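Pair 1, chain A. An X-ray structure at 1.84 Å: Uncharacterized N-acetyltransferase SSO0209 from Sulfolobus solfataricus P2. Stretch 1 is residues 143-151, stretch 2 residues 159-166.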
# COMPACT_ATOMS: atom_id res chain seq x y z
N ASN A 143 -1.99 12.93 5.42
CA ASN A 143 -3.38 13.32 5.59
C ASN A 143 -4.39 12.19 5.42
O ASN A 143 -5.53 12.44 5.06
CB ASN A 143 -3.75 14.46 4.65
CG ASN A 143 -3.74 15.81 5.34
OD1 ASN A 143 -4.74 16.22 5.94
ND2 ASN A 143 -2.61 16.50 5.27
N PHE A 144 -3.97 10.95 5.67
CA PHE A 144 -4.96 9.89 5.86
C PHE A 144 -5.67 10.12 7.20
O PHE A 144 -5.05 10.60 8.16
CB PHE A 144 -4.31 8.52 5.84
CG PHE A 144 -3.88 8.06 4.48
CD1 PHE A 144 -4.53 6.99 3.88
CD2 PHE A 144 -2.83 8.67 3.82
CE1 PHE A 144 -4.13 6.55 2.64
CE2 PHE A 144 -2.43 8.23 2.58
CZ PHE A 144 -3.08 7.17 1.98
N LYS A 145 -6.95 9.79 7.26
CA LYS A 145 -7.72 9.83 8.49
C LYS A 145 -8.17 8.43 8.91
O LYS A 145 -8.52 7.62 8.06
CB LYS A 145 -8.93 10.73 8.32
CG LYS A 145 -8.59 12.18 7.96
CD LYS A 145 -7.52 12.74 8.87
CE LYS A 145 -7.23 14.20 8.53
NZ LYS A 145 -6.00 14.71 9.22
N LYS A 146 -8.15 8.15 10.21
CA LYS A 146 -8.71 6.90 10.74
C LYS A 146 -10.22 6.92 10.58
O LYS A 146 -10.90 7.61 11.33
CB LYS A 146 -8.34 6.71 12.21
CG LYS A 146 -6.84 6.62 12.51
CD LYS A 146 -6.57 6.74 14.02
CE LYS A 146 -5.08 6.72 14.32
NZ LYS A 146 -4.74 7.00 15.76
N VAL A 147 -10.77 6.19 9.61
CA VAL A 147 -12.20 6.32 9.30
C VAL A 147 -13.05 5.17 9.82
O VAL A 147 -14.24 5.34 10.04
CB VAL A 147 -12.46 6.48 7.78
CG1 VAL A 147 -11.72 7.68 7.23
CG2 VAL A 147 -12.07 5.24 7.03
N LYS A 148 -12.44 4.00 10.01
CA LYS A 148 -13.12 2.85 10.61
C LYS A 148 -12.16 2.04 11.46
O LYS A 148 -10.94 2.14 11.31
CB LYS A 148 -13.76 1.94 9.55
CG LYS A 148 -14.80 2.61 8.66
CD LYS A 148 -15.84 1.63 8.13
CE LYS A 148 -15.25 0.64 7.16
NZ LYS A 148 -16.31 -0.09 6.41
N VAL A 149 -12.69 1.22 12.36
CA VAL A 149 -11.85 0.29 13.10
C VAL A 149 -12.29 -1.13 12.82
O VAL A 149 -13.30 -1.59 13.35
CB VAL A 149 -11.88 0.56 14.61
CG1 VAL A 149 -11.09 -0.51 15.35
CG2 VAL A 149 -11.32 1.94 14.90
N LEU A 150 -11.54 -1.82 11.96
CA LEU A 150 -11.88 -3.19 11.62
C LEU A 150 -11.50 -4.11 12.78
O LEU A 150 -10.33 -4.45 12.97
CB LEU A 150 -11.18 -3.61 10.32
CG LEU A 150 -11.43 -2.66 9.15
CD1 LEU A 150 -10.94 -3.29 7.85
CD2 LEU A 150 -12.89 -2.28 9.03
N LYS A 151 -12.49 -4.50 13.57
CA LYS A 151 -12.21 -5.32 14.74
C LYS A 151 -11.77 -6.73 14.36
O LYS A 151 -12.38 -7.38 13.50
CB LYS A 151 -13.44 -5.35 15.65
CG LYS A 151 -13.87 -3.97 16.11
CD LYS A 151 -15.38 -3.88 16.30
CE LYS A 151 -15.79 -2.52 16.84
NZ LYS A 151 -15.29 -1.41 15.98
N ASP A 159 -6.71 -5.62 16.12
CA ASP A 159 -7.55 -4.69 15.37
C ASP A 159 -6.74 -3.92 14.32
O ASP A 159 -5.53 -3.76 14.47
CB ASP A 159 -8.23 -3.70 16.30
CG ASP A 159 -9.20 -4.35 17.27
OD1 ASP A 159 -9.81 -5.39 16.92
OD2 ASP A 159 -9.35 -3.79 18.37
N ALA A 160 -7.42 -3.47 13.27
CA ALA A 160 -6.84 -2.58 12.27
C ALA A 160 -7.55 -1.24 12.26
O ALA A 160 -8.75 -1.16 12.49
CB ALA A 160 -6.90 -3.19 10.89
N TYR A 161 -6.81 -0.17 11.97
CA TYR A 161 -7.44 1.06 11.57
C TYR A 161 -7.66 1.02 10.07
O TYR A 161 -6.73 0.70 9.34
CB TYR A 161 -6.58 2.28 11.90
CG TYR A 161 -6.38 2.57 13.36
CD1 TYR A 161 -7.45 2.87 14.19
CD2 TYR A 161 -5.10 2.61 13.91
CE1 TYR A 161 -7.25 3.16 15.53
CE2 TYR A 161 -4.89 2.90 15.24
CZ TYR A 161 -5.97 3.17 16.05
OH TYR A 161 -5.76 3.46 17.38
N LEU A 162 -8.85 1.35 9.60
CA LEU A 162 -9.03 1.65 8.19
C LEU A 162 -8.74 3.13 8.00
O LEU A 162 -9.47 3.98 8.50
CB LEU A 162 -10.44 1.31 7.69
CG LEU A 162 -10.57 1.16 6.16
CD1 LEU A 162 -11.79 0.33 5.80
CD2 LEU A 162 -10.67 2.50 5.45
N MET A 163 -7.66 3.44 7.30
CA MET A 163 -7.28 4.82 7.11
C MET A 163 -7.52 5.19 5.66
O MET A 163 -7.27 4.38 4.76
CB MET A 163 -5.84 5.03 7.54
CG MET A 163 -5.67 4.75 9.03
SD MET A 163 -4.09 5.26 9.66
CE MET A 163 -4.23 7.04 9.50
N ALA A 164 -8.07 6.38 5.43
CA ALA A 164 -8.48 6.75 4.08
C ALA A 164 -8.31 8.23 3.84
O ALA A 164 -8.29 9.04 4.77
CB ALA A 164 -9.91 6.35 3.84
N ARG A 165 -8.21 8.59 2.57
CA ARG A 165 -8.28 10.00 2.22
C ARG A 165 -8.76 10.15 0.79
O ARG A 165 -8.53 9.27 -0.05
CB ARG A 165 -6.92 10.68 2.41
CG ARG A 165 -5.78 10.02 1.67
CD ARG A 165 -4.65 11.02 1.43
NE ARG A 165 -4.98 11.94 0.35
CZ ARG A 165 -4.19 12.91 -0.10
NH1 ARG A 165 -3.00 13.11 0.45
NH2 ARG A 165 -4.60 13.68 -1.09
N PRO A 166 -9.47 11.26 0.51
CA PRO A 166 -9.86 11.56 -0.87
C PRO A 166 -8.65 11.77 -1.76
O PRO A 166 -7.56 12.12 -1.27
CB PRO A 166 -10.67 12.86 -0.73
CG PRO A 166 -11.08 12.91 0.71
CD PRO A 166 -9.95 12.28 1.46

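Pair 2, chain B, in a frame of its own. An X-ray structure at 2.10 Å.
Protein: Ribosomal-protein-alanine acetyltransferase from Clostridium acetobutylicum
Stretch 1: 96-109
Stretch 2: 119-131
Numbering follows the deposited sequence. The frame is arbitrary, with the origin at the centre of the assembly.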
# COMPACT_ATOMS: atom_id res chain seq x y z
N PRO B 96 5.11 17.53 -3.11
CA PRO B 96 5.55 17.19 -4.44
C PRO B 96 4.79 17.98 -5.51
O PRO B 96 5.37 18.37 -6.50
CB PRO B 96 5.24 15.69 -4.56
CG PRO B 96 5.13 15.19 -3.17
CD PRO B 96 4.57 16.36 -2.40
N PHE B 97 3.50 18.21 -5.30
CA PHE B 97 2.68 18.92 -6.29
C PHE B 97 3.14 20.36 -6.44
O PHE B 97 3.25 20.91 -7.56
CB PHE B 97 1.23 18.93 -5.87
CG PHE B 97 0.57 17.62 -5.99
CD1 PHE B 97 -0.08 17.27 -7.15
CD2 PHE B 97 0.58 16.73 -4.89
CE1 PHE B 97 -0.68 16.02 -7.26
CE2 PHE B 97 -0.01 15.51 -5.00
CZ PHE B 97 -0.66 15.15 -6.18
N VAL B 98 3.37 21.01 -5.32
CA VAL B 98 3.76 22.42 -5.33
C VAL B 98 5.18 22.57 -5.95
O VAL B 98 5.45 23.49 -6.73
CB VAL B 98 3.58 23.05 -3.89
CG1 VAL B 98 3.99 24.52 -3.82
CG2 VAL B 98 2.10 22.91 -3.47
N GLU B 99 6.07 21.65 -5.62
CA GLU B 99 7.43 21.69 -6.16
C GLU B 99 7.50 21.42 -7.69
O GLU B 99 8.45 21.82 -8.35
CB GLU B 99 8.31 20.70 -5.39
CG GLU B 99 8.46 21.10 -3.92
CD GLU B 99 9.25 20.12 -3.08
OE1 GLU B 99 9.47 18.97 -3.52
OE2 GLU B 99 9.67 20.51 -1.96
N LEU B 100 6.52 20.70 -8.23
CA LEU B 100 6.49 20.46 -9.66
C LEU B 100 5.74 21.58 -10.41
O LEU B 100 5.72 21.59 -11.63
CB LEU B 100 5.86 19.11 -9.95
CG LEU B 100 6.66 17.90 -9.49
CD1 LEU B 100 5.78 16.62 -9.63
CD2 LEU B 100 7.93 17.77 -10.36
N GLY B 101 5.16 22.54 -9.68
CA GLY B 101 4.48 23.64 -10.32
C GLY B 101 2.97 23.51 -10.54
O GLY B 101 2.39 24.33 -11.28
N PHE B 102 2.33 22.54 -9.91
CA PHE B 102 0.86 22.45 -9.99
C PHE B 102 0.20 23.57 -9.22
O PHE B 102 0.66 23.93 -8.15
CB PHE B 102 0.33 21.17 -9.36
CG PHE B 102 0.62 19.94 -10.13
CD1 PHE B 102 -0.32 19.43 -11.01
CD2 PHE B 102 1.79 19.26 -9.93
CE1 PHE B 102 -0.07 18.30 -11.74
CE2 PHE B 102 2.05 18.06 -10.66
CZ PHE B 102 1.10 17.60 -11.55
N ALA B 103 -0.91 24.06 -9.75
CA ALA B 103 -1.80 24.99 -9.03
C ALA B 103 -2.82 24.22 -8.15
O ALA B 103 -3.33 23.17 -8.50
CB ALA B 103 -2.53 25.91 -10.06
N PHE B 104 -3.11 24.77 -6.97
CA PHE B 104 -4.25 24.35 -6.17
C PHE B 104 -5.49 24.98 -6.79
O PHE B 104 -5.61 26.21 -6.78
CB PHE B 104 -4.11 24.91 -4.74
CG PHE B 104 -3.22 24.09 -3.82
CD1 PHE B 104 -3.75 23.08 -3.03
CD2 PHE B 104 -1.86 24.35 -3.72
CE1 PHE B 104 -2.96 22.37 -2.11
CE2 PHE B 104 -1.04 23.60 -2.81
CZ PHE B 104 -1.62 22.63 -2.01
N GLU B 105 -6.38 24.19 -7.36
CA GLU B 105 -7.53 24.75 -8.05
C GLU B 105 -8.78 24.70 -7.20
O GLU B 105 -9.71 25.44 -7.45
CB GLU B 105 -7.72 24.13 -9.44
CG GLU B 105 -6.52 24.47 -10.31
CD GLU B 105 -6.69 24.17 -11.79
OE1 GLU B 105 -5.78 24.58 -12.52
OE2 GLU B 105 -7.69 23.56 -12.22
N GLY B 106 -8.75 23.89 -6.18
CA GLY B 106 -9.85 23.86 -5.18
C GLY B 106 -9.75 22.77 -4.13
O GLY B 106 -8.78 22.04 -4.09
N ILE B 107 -10.75 22.73 -3.24
CA ILE B 107 -10.82 21.73 -2.20
C ILE B 107 -12.23 21.20 -2.26
O ILE B 107 -13.23 21.94 -2.17
CB ILE B 107 -10.53 22.31 -0.79
CG1 ILE B 107 -9.06 22.75 -0.68
CG2 ILE B 107 -10.81 21.28 0.34
CD1 ILE B 107 -8.90 23.80 0.34
N ILE B 108 -12.30 19.90 -2.51
CA ILE B 108 -13.55 19.21 -2.59
C ILE B 108 -13.78 18.68 -1.19
O ILE B 108 -13.24 17.64 -0.83
CB ILE B 108 -13.51 18.00 -3.61
CG1 ILE B 108 -13.01 18.45 -4.98
CG2 ILE B 108 -14.87 17.44 -3.73
CD1 ILE B 108 -12.65 17.32 -5.93
N ASN B 109 -14.61 19.40 -0.41
CA ASN B 109 -14.88 19.03 0.98
C ASN B 109 -15.76 17.77 1.07
O ASN B 109 -16.73 17.61 0.31
CB ASN B 109 -15.59 20.14 1.73
CG ASN B 109 -14.86 21.47 1.70
OD1 ASN B 109 -13.85 21.66 2.36
ND2 ASN B 109 -15.40 22.42 0.95
N LYS B 119 -13.72 13.00 4.82
CA LYS B 119 -12.49 13.71 4.60
C LYS B 119 -12.55 14.52 3.30
O LYS B 119 -13.43 14.30 2.43
CB LYS B 119 -11.31 12.73 4.59
CG LYS B 119 -10.87 12.20 5.99
CD LYS B 119 -10.02 10.87 5.87
CE LYS B 119 -9.05 10.88 4.71
NZ LYS B 119 -8.03 9.74 4.63
N ASP B 120 -11.62 15.46 3.16
CA ASP B 120 -11.58 16.38 2.03
C ASP B 120 -10.59 15.85 0.99
O ASP B 120 -9.70 15.05 1.32
CB ASP B 120 -11.15 17.76 2.50
CG ASP B 120 -12.10 18.40 3.52
OD1 ASP B 120 -13.29 17.98 3.67
OD2 ASP B 120 -11.64 19.39 4.13
N GLU B 121 -10.78 16.31 -0.26
CA GLU B 121 -9.81 16.16 -1.33
C GLU B 121 -9.32 17.50 -1.92
O GLU B 121 -10.09 18.47 -2.11
CB GLU B 121 -10.42 15.31 -2.44
CG GLU B 121 -10.56 13.85 -2.08
CD GLU B 121 -11.13 13.01 -3.20
OE1 GLU B 121 -12.30 13.30 -3.61
OE2 GLU B 121 -10.42 12.06 -3.66
N PHE B 122 -8.04 17.54 -2.23
CA PHE B 122 -7.46 18.64 -3.01
C PHE B 122 -7.65 18.46 -4.45
O PHE B 122 -7.62 17.33 -4.95
CB PHE B 122 -5.95 18.76 -2.81
CG PHE B 122 -5.57 19.23 -1.48
CD1 PHE B 122 -6.05 20.46 -1.00
CD2 PHE B 122 -4.68 18.53 -0.72
CE1 PHE B 122 -5.66 20.94 0.25
CE2 PHE B 122 -4.28 19.00 0.49
CZ PHE B 122 -4.77 20.19 1.00
N LEU B 123 -7.83 19.60 -5.15
CA LEU B 123 -7.87 19.60 -6.61
C LEU B 123 -6.67 20.39 -7.08
O LEU B 123 -6.58 21.60 -6.83
CB LEU B 123 -9.22 20.18 -7.13
CG LEU B 123 -9.45 20.18 -8.65
CD1 LEU B 123 -9.59 18.74 -9.21
CD2 LEU B 123 -10.68 21.10 -9.09
N PHE B 124 -5.75 19.71 -7.76
CA PHE B 124 -4.56 20.34 -8.37
C PHE B 124 -4.68 20.46 -9.88
O PHE B 124 -5.26 19.61 -10.49
CB PHE B 124 -3.34 19.52 -8.05
CG PHE B 124 -2.95 19.59 -6.64
CD1 PHE B 124 -2.24 20.67 -6.17
CD2 PHE B 124 -3.21 18.56 -5.78
CE1 PHE B 124 -1.88 20.75 -4.84
CE2 PHE B 124 -2.83 18.65 -4.44
CZ PHE B 124 -2.17 19.73 -3.98
N GLY B 125 -4.09 21.47 -10.50
CA GLY B 125 -4.15 21.54 -11.96
C GLY B 125 -2.83 21.96 -12.57
O GLY B 125 -2.02 22.63 -11.92
N MSE B 126 -2.61 21.51 -13.82
CA MSE B 126 -1.46 21.91 -14.60
C MSE B 126 -1.83 21.88 -16.07
O MSE B 126 -2.43 20.93 -16.55
CB MSE B 126 -0.26 20.98 -14.34
CG MSE B 126 0.92 21.25 -15.22
SE MSE B 126 2.52 20.22 -14.75
CE MSE B 126 2.93 20.96 -12.99
N ASP B 127 -1.46 22.92 -16.79
CA ASP B 127 -1.60 22.92 -18.25
C ASP B 127 -0.27 22.70 -18.99
O ASP B 127 0.80 22.74 -18.37
CB ASP B 127 -2.42 24.12 -18.74
CG ASP B 127 -1.73 25.41 -18.59
OD1 ASP B 127 -0.49 25.47 -18.40
OD2 ASP B 127 -2.44 26.41 -18.66
N TYR B 128 -0.36 22.42 -20.30
CA TYR B 128 0.83 22.16 -21.13
C TYR B 128 1.83 23.33 -21.05
O TYR B 128 3.03 23.12 -20.87
CB TYR B 128 0.42 21.89 -22.59
CG TYR B 128 1.52 21.42 -23.52
CD1 TYR B 128 1.67 20.06 -23.81
CD2 TYR B 128 2.38 22.33 -24.13
CE1 TYR B 128 2.66 19.62 -24.66
CE2 TYR B 128 3.40 21.91 -25.01
CZ TYR B 128 3.53 20.54 -25.27
OH TYR B 128 4.53 20.11 -26.12
N LYS B 129 1.34 24.55 -21.21
CA LYS B 129 2.20 25.73 -21.12
C LYS B 129 3.05 25.68 -19.85
O LYS B 129 4.27 25.90 -19.87
CB LYS B 129 1.33 26.96 -21.03
CG LYS B 129 0.71 27.37 -22.31
CD LYS B 129 0.29 28.85 -22.30
CE LYS B 129 -1.19 29.07 -21.93
NZ LYS B 129 -1.71 30.33 -22.58
N ASN B 130 2.36 25.44 -18.73
CA ASN B 130 2.99 25.27 -17.40
C ASN B 130 4.04 24.15 -17.42
O ASN B 130 5.21 24.38 -17.13
CB ASN B 130 1.90 24.98 -16.33
CG ASN B 130 2.44 24.91 -14.91
OD1 ASN B 130 3.64 24.62 -14.68
ND2 ASN B 130 1.55 25.13 -13.94
N TYR B 131 3.61 22.97 -17.83
CA TYR B 131 4.48 21.82 -17.94
C TYR B 131 5.72 22.04 -18.79
O TYR B 131 6.81 21.64 -18.40
CB TYR B 131 3.72 20.62 -18.51
CG TYR B 131 4.54 19.37 -18.54
CD1 TYR B 131 4.99 18.84 -19.74
CD2 TYR B 131 4.87 18.69 -17.36
CE1 TYR B 131 5.77 17.65 -19.76
CE2 TYR B 131 5.62 17.51 -17.37
CZ TYR B 131 6.08 16.99 -18.56
OH TYR B 131 6.87 15.84 -18.57

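Pairs 1 and 2 share an antiparallel two-stranded ladder interrupted by a beta bulge; 14 central residues superpose with an RMSD of 0.6 Å over N, CA and C. The strand directions diverge from strict antiparallel, at 127° in pair 1 and 141° in pair 2. At the bulge one carbonyl serves two successive amides. In pair 1, A:Leu162 O accepts from A:Val147 N at 2.8 Å and, weakly, from A:Lys148 N at 3.3 Å; in pair 2, B:Leu123 O accepts from B:Glu105 N at 2.7 Å and B:Gly106 N at 3.2 Å. The extra residue shifts the register by one.

On the face carrying A:Lys146, A:Val149, A:Tyr161 and A:Met163, matched by B:Phe104, B:Ile107, B:Phe122 and B:Phe124, the backbone is the same but the chemistry differs. The aliphatic chain of A:Lys146 lies over the ring of A:Tyr161, its CD 3.9 Å from the A:Tyr161 ring centroid, with NZ in an off-centre cation-pi contact. B:Phe104 instead turns its edge toward the face of B:Phe122 (planes at 83°), and B:Phe124 turns its own edge toward the face of B:Phe104. A branched residue flanks the strand-two ring at its edge in both: A:Val149 CG2 is 4.0 Å from A:Tyr161 CD1, and B:Ile107 CG1 is 3.8 Å from B:Phe122 CD1. A:Met163 and B:Phe124 have side-chain centres 0.6 Å apart; A:Met163 CE reaches A:Phe144 CB at 3.9 Å; B:Phe124 makes an offset stack with B:Phe97, centroids 4.2 Å apart and planes at 7°.

A:Phe144 and B:Phe102 coincide, both rings covered on one face by the matched strand-two residue. A:Arg165 CG sits 3.7 Å from the A:Phe144 ring centroid; the selenomethionine B:Met126 places CE 3.7 Å from the B:Phe102 ring centroid. A flexible chain thus covers the ring whether it ends in a guanidinium or a methyl.

On the other face, A:Leu162 and B:Leu123 match closely but adopt different rotamers (t,t and t,p). A:Val147 CG2 packs against A:Leu162 CD2 at 3.5 Å and A:Ala164 CB at 4.0 Å. Its counterpart B:Glu105 sends OE1 to within 3.5 Å of B:Gly125 CA, space that a CB on B:Gly125 would invade, at 2.1 Å from B:Glu105 OE1. A:Leu150 CB and A:Ala160 CB meet at 4.3 Å, as do B:Ile108 CB and B:Glu121 CB, so a small and a long residue leave the same spacing near the backbone.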